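Long-range contacts in phosphate binding protein (Planctomyces limnophilus, PDB 4JWO), which probably binds phosphate outside the cytoplasmic membrane and hands it to a transport system that carries it into the cell: residues V78-F86 with E302-K311; D133-L144 with L282-K292. All coordinates share one frame; numbering follows the deposited sequence.

Contact 1: V78-F86 with E302-K311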
# COMPACT_ATOMS: atom_id res chain seq x y z
N VAL A 78 1.55 -4.78 14.45
CA VAL A 78 0.55 -4.62 15.49
C VAL A 78 0.44 -5.93 16.26
O VAL A 78 0.32 -5.92 17.48
CB VAL A 78 -0.81 -4.14 14.93
CG1 VAL A 78 -1.85 -4.10 16.02
CG2 VAL A 78 -0.66 -2.76 14.30
N ALA A 79 0.52 -7.06 15.56
CA ALA A 79 0.48 -8.37 16.22
C ALA A 79 1.62 -8.56 17.22
O ALA A 79 1.39 -8.97 18.36
CB ALA A 79 0.48 -9.49 15.21
N GLU A 80 2.85 -8.28 16.79
CA GLU A 80 4.03 -8.46 17.64
C GLU A 80 3.93 -7.61 18.90
O GLU A 80 4.26 -8.06 20.00
CB GLU A 80 5.31 -8.10 16.86
CG GLU A 80 6.56 -8.06 17.73
CD GLU A 80 7.81 -8.51 17.00
OE1 GLU A 80 8.80 -8.86 17.69
OE2 GLU A 80 7.81 -8.53 15.76
N GLU A 81 3.45 -6.38 18.74
CA GLU A 81 3.26 -5.45 19.85
C GLU A 81 2.11 -5.91 20.72
O GLU A 81 2.22 -5.95 21.95
CB GLU A 81 2.98 -4.05 19.30
CG GLU A 81 4.12 -3.06 19.46
CD GLU A 81 4.11 -2.39 20.81
OE1 GLU A 81 5.19 -2.28 21.44
OE2 GLU A 81 3.02 -1.96 21.25
N PHE A 82 1.00 -6.25 20.08
CA PHE A 82 -0.21 -6.70 20.76
C PHE A 82 0.02 -7.98 21.55
O PHE A 82 -0.43 -8.10 22.69
CB PHE A 82 -1.34 -6.91 19.74
CG PHE A 82 -2.70 -7.08 20.35
CD1 PHE A 82 -3.45 -5.97 20.72
CD2 PHE A 82 -3.24 -8.34 20.52
CE1 PHE A 82 -4.71 -6.13 21.27
CE2 PHE A 82 -4.50 -8.51 21.07
CZ PHE A 82 -5.24 -7.40 21.44
N GLU A 83 0.72 -8.94 20.94
CA GLU A 83 1.03 -10.22 21.60
C GLU A 83 1.88 -10.03 22.85
O GLU A 83 1.72 -10.76 23.82
CB GLU A 83 1.74 -11.18 20.63
CG GLU A 83 0.82 -11.86 19.63
CD GLU A 83 1.48 -13.05 18.94
OE1 GLU A 83 2.71 -13.21 19.06
OE2 GLU A 83 0.75 -13.82 18.28
N GLY A 84 2.79 -9.07 22.82
CA GLY A 84 3.59 -8.77 23.99
C GLY A 84 2.70 -8.24 25.10
O GLY A 84 2.75 -8.70 26.24
N LYS A 85 1.87 -7.27 24.74
CA LYS A 85 0.95 -6.63 25.67
C LYS A 85 -0.10 -7.60 26.22
O LYS A 85 -0.59 -7.44 27.34
CB LYS A 85 0.26 -5.44 24.98
CG LYS A 85 -0.85 -4.78 25.77
CD LYS A 85 -0.58 -3.29 25.96
CE LYS A 85 -1.69 -2.43 25.39
NZ LYS A 85 -1.32 -0.99 25.39
N PHE A 86 -0.41 -8.63 25.44
CA PHE A 86 -1.43 -9.62 25.80
C PHE A 86 -0.97 -11.04 25.47
O PHE A 86 -1.37 -11.60 24.45
CB PHE A 86 -2.72 -9.33 25.03
CG PHE A 86 -3.35 -8.01 25.37
CD1 PHE A 86 -3.72 -7.71 26.67
CD2 PHE A 86 -3.60 -7.07 24.38
CE1 PHE A 86 -4.31 -6.50 26.98
CE2 PHE A 86 -4.20 -5.85 24.68
CZ PHE A 86 -4.55 -5.57 25.98
N GLU A 302 -10.45 -5.84 21.18
CA GLU A 302 -9.23 -5.23 21.71
C GLU A 302 -8.17 -5.03 20.63
O GLU A 302 -7.40 -4.06 20.67
CB GLU A 302 -8.66 -6.05 22.86
CG GLU A 302 -7.69 -5.29 23.72
CD GLU A 302 -8.25 -3.98 24.21
OE1 GLU A 302 -9.45 -3.93 24.56
OE2 GLU A 302 -7.51 -2.98 24.22
N PHE A 303 -8.12 -5.94 19.66
CA PHE A 303 -7.15 -5.83 18.58
C PHE A 303 -7.44 -4.62 17.69
O PHE A 303 -6.52 -3.91 17.27
CB PHE A 303 -7.11 -7.10 17.74
CG PHE A 303 -6.16 -7.02 16.58
CD1 PHE A 303 -4.79 -6.99 16.79
CD2 PHE A 303 -6.63 -6.98 15.28
CE1 PHE A 303 -3.91 -6.91 15.72
CE2 PHE A 303 -5.76 -6.90 14.20
CZ PHE A 303 -4.39 -6.87 14.42
N ILE A 304 -8.71 -4.41 17.37
CA ILE A 304 -9.10 -3.28 16.54
C ILE A 304 -8.86 -1.96 17.27
O ILE A 304 -8.38 -0.99 16.68
CB ILE A 304 -10.56 -3.37 16.07
CG1 ILE A 304 -10.77 -4.62 15.21
CG2 ILE A 304 -10.95 -2.13 15.27
CD1 ILE A 304 -9.97 -4.62 13.92
N LYS A 305 -9.19 -1.93 18.56
CA LYS A 305 -9.00 -0.73 19.38
C LYS A 305 -7.55 -0.25 19.40
O LYS A 305 -7.27 0.93 19.18
CB LYS A 305 -9.50 -0.98 20.80
CG LYS A 305 -9.26 0.17 21.75
CD LYS A 305 -9.72 -0.19 23.16
CE LYS A 305 -9.28 0.86 24.17
NZ LYS A 305 -9.62 0.48 25.57
N PHE A 306 -6.62 -1.17 19.66
CA PHE A 306 -5.20 -0.85 19.66
C PHE A 306 -4.75 -0.33 18.29
O PHE A 306 -3.96 0.61 18.19
CB PHE A 306 -4.38 -2.09 20.05
CG PHE A 306 -2.90 -1.85 20.08
CD1 PHE A 306 -2.32 -1.16 21.13
CD2 PHE A 306 -2.09 -2.33 19.07
CE1 PHE A 306 -0.95 -0.94 21.17
CE2 PHE A 306 -0.72 -2.12 19.10
CZ PHE A 306 -0.15 -1.42 20.15
N LEU A 307 -5.28 -0.95 17.25
CA LEU A 307 -4.96 -0.59 15.87
C LEU A 307 -5.33 0.86 15.56
O LEU A 307 -4.59 1.56 14.86
CB LEU A 307 -5.69 -1.56 14.94
CG LEU A 307 -5.52 -1.48 13.43
CD1 LEU A 307 -4.05 -1.50 13.07
CD2 LEU A 307 -6.25 -2.64 12.76
N LEU A 308 -6.45 1.32 16.09
CA LEU A 308 -6.97 2.66 15.81
C LEU A 308 -6.40 3.72 16.76
O LEU A 308 -6.56 4.91 16.53
CB LEU A 308 -8.50 2.67 15.91
CG LEU A 308 -9.27 1.70 15.01
CD1 LEU A 308 -10.78 1.86 15.20
CD2 LEU A 308 -8.89 1.89 13.55
N SER A 309 -5.75 3.27 17.82
CA SER A 309 -5.23 4.18 18.84
C SER A 309 -4.02 4.95 18.33
O SER A 309 -3.52 4.68 17.25
CB SER A 309 -4.85 3.41 20.09
OG SER A 309 -3.76 2.53 19.82
N GLU A 310 -3.56 5.91 19.14
CA GLU A 310 -2.37 6.68 18.80
C GLU A 310 -1.15 5.77 18.68
O GLU A 310 -0.25 6.02 17.88
CB GLU A 310 -2.12 7.77 19.85
CG GLU A 310 -0.94 8.69 19.54
CD GLU A 310 -1.16 9.55 18.31
OE1 GLU A 310 -2.33 9.82 17.95
OE2 GLU A 310 -0.16 9.98 17.70
N LYS A 311 -1.13 4.71 19.49
CA LYS A 311 -0.06 3.71 19.40
C LYS A 311 -0.12 2.97 18.08
O LYS A 311 0.91 2.61 17.51
CB LYS A 311 -0.16 2.72 20.55
CG LYS A 311 0.24 3.29 21.89
CD LYS A 311 0.15 2.24 22.98
CE LYS A 311 0.63 2.79 24.31
NZ LYS A 311 0.45 1.79 25.40
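Phe303 turns the edge of its ring onto a face of Phe82 in a T-shaped pair, the planes 89° apart, with CD1 of Phe303 4.1 Å from CG of Phe82. CD2 of Phe86 lies over the opposite face of Phe82, toward its rim, while the edge of the same ring meets CB of Glu302 and CB of Phe306. With CG trans to its own nitrogen (chi1 -180°), Phe306 reaches between Val78, Glu81, Phe82 and Lys85. The branched Val78 serves three partners, CG1 lying 3.5 Å from CE1 of Phe303 and also at the edge of Phe306, in its plane, while CG2 touches CD1 of Leu307 at 3.8 Å. OE2 of Glu81 approaches the rim of Phe306, 3.4 Å from CZ, the carboxylate plane nearly parallel to the ring's, and CG of Glu302 rests 3.7 Å from CE2 of Phe86. Rings fill the buried space between the helices, whereas both glutamates can pack carbons on rings and keep charged ends toward solvent. The axes of segments 78-85 and 302-308 approach to 10.8 Å and cross at 119°. Phe306 thus fits as a single knob into a hole of helix 72-85, in an aromatic helix-helix contact within the periplasmic-binding-protein fold.

Contact 2: D133-L144 with L282-K292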
# COMPACT_ATOMS: atom_id res chain seq x y z
N ASP A 133 -21.83 -9.57 8.58
CA ASP A 133 -21.98 -8.13 8.78
C ASP A 133 -20.61 -7.49 8.94
O ASP A 133 -20.15 -7.27 10.06
CB ASP A 133 -22.83 -7.88 10.02
CG ASP A 133 -23.37 -6.47 10.08
OD1 ASP A 133 -22.98 -5.63 9.24
OD2 ASP A 133 -24.19 -6.20 10.99
N TYR A 134 -19.97 -7.18 7.82
CA TYR A 134 -18.60 -6.68 7.84
C TYR A 134 -18.50 -5.26 8.40
O TYR A 134 -19.42 -4.46 8.27
CB TYR A 134 -17.99 -6.73 6.43
CG TYR A 134 -18.49 -5.67 5.47
CD1 TYR A 134 -17.92 -4.41 5.44
CD2 TYR A 134 -19.52 -5.94 4.57
CE1 TYR A 134 -18.36 -3.44 4.57
CE2 TYR A 134 -19.96 -4.97 3.69
CZ TYR A 134 -19.38 -3.72 3.69
OH TYR A 134 -19.81 -2.75 2.82
N VAL A 135 -17.37 -4.95 9.03
CA VAL A 135 -17.07 -3.58 9.45
C VAL A 135 -15.74 -3.17 8.85
O VAL A 135 -14.75 -3.91 8.94
CB VAL A 135 -17.01 -3.45 10.99
CG1 VAL A 135 -16.94 -1.99 11.38
CG2 VAL A 135 -18.23 -4.11 11.63
N GLU A 136 -15.71 -1.99 8.23
CA GLU A 136 -14.53 -1.51 7.53
C GLU A 136 -13.77 -0.48 8.36
O GLU A 136 -14.36 0.47 8.87
CB GLU A 136 -14.96 -0.89 6.20
CG GLU A 136 -13.91 -0.09 5.48
CD GLU A 136 -14.46 0.47 4.19
OE1 GLU A 136 -14.89 -0.33 3.33
OE2 GLU A 136 -14.50 1.72 4.04
N PHE A 137 -12.47 -0.68 8.50
CA PHE A 137 -11.63 0.28 9.20
C PHE A 137 -10.49 0.77 8.32
O PHE A 137 -9.66 -0.02 7.89
CB PHE A 137 -11.07 -0.36 10.47
CG PHE A 137 -12.12 -0.71 11.47
CD1 PHE A 137 -12.72 0.27 12.23
CD2 PHE A 137 -12.53 -2.03 11.64
CE1 PHE A 137 -13.71 -0.04 13.16
CE2 PHE A 137 -13.51 -2.35 12.57
CZ PHE A 137 -14.10 -1.35 13.33
N GLN A 138 -10.45 2.08 8.04
CA GLN A 138 -9.31 2.65 7.34
C GLN A 138 -8.17 2.85 8.34
O GLN A 138 -8.35 3.50 9.37
CB GLN A 138 -9.68 3.99 6.71
CG GLN A 138 -8.58 4.58 5.85
CD GLN A 138 -8.98 5.89 5.20
OE1 GLN A 138 -10.16 6.14 4.94
NE2 GLN A 138 -8.00 6.72 4.94
N VAL A 139 -7.01 2.28 8.06
CA VAL A 139 -5.96 2.23 9.07
C VAL A 139 -4.66 2.95 8.71
O VAL A 139 -3.84 3.22 9.59
CB VAL A 139 -5.64 0.77 9.49
CG1 VAL A 139 -6.89 0.11 10.05
CG2 VAL A 139 -5.10 -0.03 8.30
N ALA A 140 -4.48 3.27 7.44
CA ALA A 140 -3.26 3.90 6.97
C ALA A 140 -3.46 4.39 5.56
O ALA A 140 -4.45 4.04 4.92
CB ALA A 140 -2.10 2.90 7.02
N ILE A 141 -2.52 5.19 5.09
CA ILE A 141 -2.45 5.54 3.68
C ILE A 141 -1.10 5.06 3.16
O ILE A 141 -0.08 5.26 3.81
CB ILE A 141 -2.62 7.05 3.47
CG1 ILE A 141 -4.03 7.48 3.86
CG2 ILE A 141 -2.35 7.42 2.03
CD1 ILE A 141 -4.24 9.00 3.78
N ASP A 142 -1.12 4.41 1.99
CA ASP A 142 0.10 3.88 1.39
C ASP A 142 0.42 4.73 0.18
O ASP A 142 -0.38 4.79 -0.76
CB ASP A 142 -0.16 2.42 0.95
CG ASP A 142 1.08 1.73 0.37
OD1 ASP A 142 2.10 2.40 0.15
OD2 ASP A 142 1.02 0.51 0.13
N GLY A 143 1.57 5.39 0.19
CA GLY A 143 1.99 6.20 -0.94
C GLY A 143 3.31 5.73 -1.53
O GLY A 143 4.23 5.39 -0.79
N LEU A 144 3.39 5.69 -2.85
CA LEU A 144 4.63 5.36 -3.55
C LEU A 144 5.08 6.53 -4.38
O LEU A 144 4.25 7.24 -4.95
CB LEU A 144 4.42 4.19 -4.50
CG LEU A 144 4.03 2.84 -3.93
CD1 LEU A 144 4.10 1.81 -5.05
CD2 LEU A 144 4.91 2.45 -2.76
N LEU A 282 -1.07 6.27 -7.23
CA LEU A 282 0.06 5.84 -6.41
C LEU A 282 -0.00 6.22 -4.92
O LEU A 282 0.97 6.06 -4.20
CB LEU A 282 1.38 6.28 -7.06
CG LEU A 282 1.68 5.53 -8.36
CD1 LEU A 282 2.85 6.17 -9.10
CD2 LEU A 282 1.99 4.07 -8.06
N SER A 283 -1.15 6.72 -4.46
CA SER A 283 -1.44 6.66 -3.03
C SER A 283 -2.86 6.16 -2.87
O SER A 283 -3.72 6.43 -3.71
CB SER A 283 -1.22 8.00 -2.31
OG SER A 283 -2.20 8.99 -2.65
N ARG A 284 -3.09 5.41 -1.80
CA ARG A 284 -4.41 4.86 -1.55
C ARG A 284 -4.55 4.47 -0.09
O ARG A 284 -3.56 4.16 0.57
CB ARG A 284 -4.64 3.62 -2.43
CG ARG A 284 -3.75 2.44 -2.09
CD ARG A 284 -3.97 1.35 -3.10
NE ARG A 284 -3.04 0.23 -2.93
CZ ARG A 284 -3.06 -0.86 -3.69
NH1 ARG A 284 -3.93 -0.98 -4.68
NH2 ARG A 284 -2.18 -1.82 -3.47
N PRO A 285 -5.80 4.46 0.41
CA PRO A 285 -6.04 4.07 1.80
C PRO A 285 -5.93 2.57 1.98
O PRO A 285 -6.19 1.81 1.04
CB PRO A 285 -7.47 4.55 2.05
CG PRO A 285 -8.12 4.54 0.68
CD PRO A 285 -7.02 4.91 -0.27
N LEU A 286 -5.52 2.14 3.17
CA LEU A 286 -5.47 0.72 3.51
C LEU A 286 -6.52 0.40 4.55
O LEU A 286 -6.80 1.22 5.43
CB LEU A 286 -4.09 0.37 4.05
CG LEU A 286 -2.91 0.60 3.10
CD1 LEU A 286 -1.63 0.06 3.73
CD2 LEU A 286 -3.18 -0.07 1.76
N PHE A 287 -7.10 -0.80 4.46
CA PHE A 287 -8.21 -1.19 5.31
C PHE A 287 -8.00 -2.49 6.08
O PHE A 287 -7.29 -3.39 5.64
CB PHE A 287 -9.50 -1.32 4.49
CG PHE A 287 -9.83 -0.10 3.68
CD1 PHE A 287 -10.60 0.92 4.23
CD2 PHE A 287 -9.35 0.04 2.39
CE1 PHE A 287 -10.90 2.05 3.49
CE2 PHE A 287 -9.65 1.18 1.65
CZ PHE A 287 -10.41 2.18 2.20
N ILE A 288 -8.67 -2.56 7.22
CA ILE A 288 -8.81 -3.80 7.98
C ILE A 288 -10.30 -4.06 8.12
O ILE A 288 -11.06 -3.16 8.49
CB ILE A 288 -8.15 -3.67 9.37
CG1 ILE A 288 -6.63 -3.82 9.25
CG2 ILE A 288 -8.73 -4.71 10.34
CD1 ILE A 288 -6.16 -5.26 9.11
N TYR A 289 -10.73 -5.28 7.81
CA TYR A 289 -12.13 -5.69 7.93
C TYR A 289 -12.28 -6.77 8.97
O TYR A 289 -11.44 -7.66 9.08
CB TYR A 289 -12.64 -6.26 6.60
CG TYR A 289 -12.89 -5.23 5.53
CD1 TYR A 289 -11.85 -4.77 4.73
CD2 TYR A 289 -14.16 -4.74 5.30
CE1 TYR A 289 -12.09 -3.83 3.74
CE2 TYR A 289 -14.40 -3.82 4.31
CZ TYR A 289 -13.36 -3.36 3.54
OH TYR A 289 -13.62 -2.42 2.56
N THR A 290 -13.36 -6.70 9.74
CA THR A 290 -13.78 -7.83 10.54
C THR A 290 -15.30 -7.82 10.53
O THR A 290 -15.90 -7.17 9.67
CB THR A 290 -13.19 -7.79 11.96
OG1 THR A 290 -13.49 -9.01 12.65
CG2 THR A 290 -13.75 -6.62 12.74
N THR A 291 -15.95 -8.54 11.43
CA THR A 291 -17.40 -8.57 11.43
C THR A 291 -17.94 -8.16 12.79
O THR A 291 -17.22 -8.18 13.78
CB THR A 291 -17.95 -9.96 11.03
OG1 THR A 291 -17.87 -10.86 12.15
CG2 THR A 291 -17.17 -10.53 9.86
N LYS A 292 -19.22 -7.79 12.83
CA LYS A 292 -19.88 -7.41 14.06
C LYS A 292 -19.89 -8.58 15.04
O LYS A 292 -19.70 -8.40 16.25
CB LYS A 292 -21.30 -6.94 13.76
CG LYS A 292 -22.04 -6.29 14.91
CD LYS A 292 -23.30 -5.59 14.41
CE LYS A 292 -24.20 -5.15 15.55
NZ LYS A 292 -23.59 -4.07 16.38
O HOH W 1 -1.27 -0.70 -1.00
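Asp133-Leu144 and Leu282-Lys292 run antiparallel as neighbouring strands, their segment axes at 155°, joined by ten backbone hydrogen bonds from Lys292 N to Asp133 O at one end to Leu144 N to Leu282 O at the other. A beta bulge at Val139 shifts the register by one: Val139 N and Ala140 O both bond Leu286, through its O and its N, each at 2.8 Å. On one face, Glu136 has CG trans to the backbone nitrogen (chi1 168°) and an extended chain, which carries it alongside Tyr289. Glu136 CB lies 3.5 Å from Tyr289 CE2. Glu136 OE1 takes a weak hydrogen bond from Tyr289 OH at 2.6 Å, the carboxylate turned 82° from the ring. The same hydroxyl is bonded to Ile119 N, and Tyr134 CD1 meets the ring's edge, 3.7 Å from Tyr289 CE2. A phenylalanine in place of Tyr289 would probably keep the ring packing but leave Glu136 OE1 and Ile119 N without this shared partner. The other face carries Val135, Phe137, Leu286 and Ile288, apolar chains suited to the layer beneath the helices. At the bulge, Val139 meets Ile288, CG1 to CG1, 4.0 Å apart. Leu286 CD1 packs 3.9 Å from Asp142 CB; Asp142 OD2 is linked to Arg284 NE by a water, and Arg284 also forms a salt bridge with Glu205. In this binding-protein sheet, strand 112-115 continues beyond 283-291, helix 326-340 packs on Val135, Phe137 and Gln138, and helix 198-208 touches Leu144 and Leu282.

In the fold
The two contacts lie about 16 Å apart between centres and share a hydrophobic layer: Ile304 and Leu308 of helix 298-308 rest on Phe137, while Leu307 and Ile304 touch Ile288. Both strands lie between 78-86 and 302-311 in sequence, so contact 2 is nested within the loop that contact 1 closes. Contact 2 is buried and nearer the centre of the chain (about 10 Å against about 20 Å, between centres); there backbone hydrogen bonds fix the register and polar side chains find partners. Contact 1, partly buried, relies on side-chain packing, with no hydrogen bond between the helices, aromatic and aliphatic within, charged toward solvent. One joins two strands of the sheet, the other pairs helices of which 298-308 packs against it.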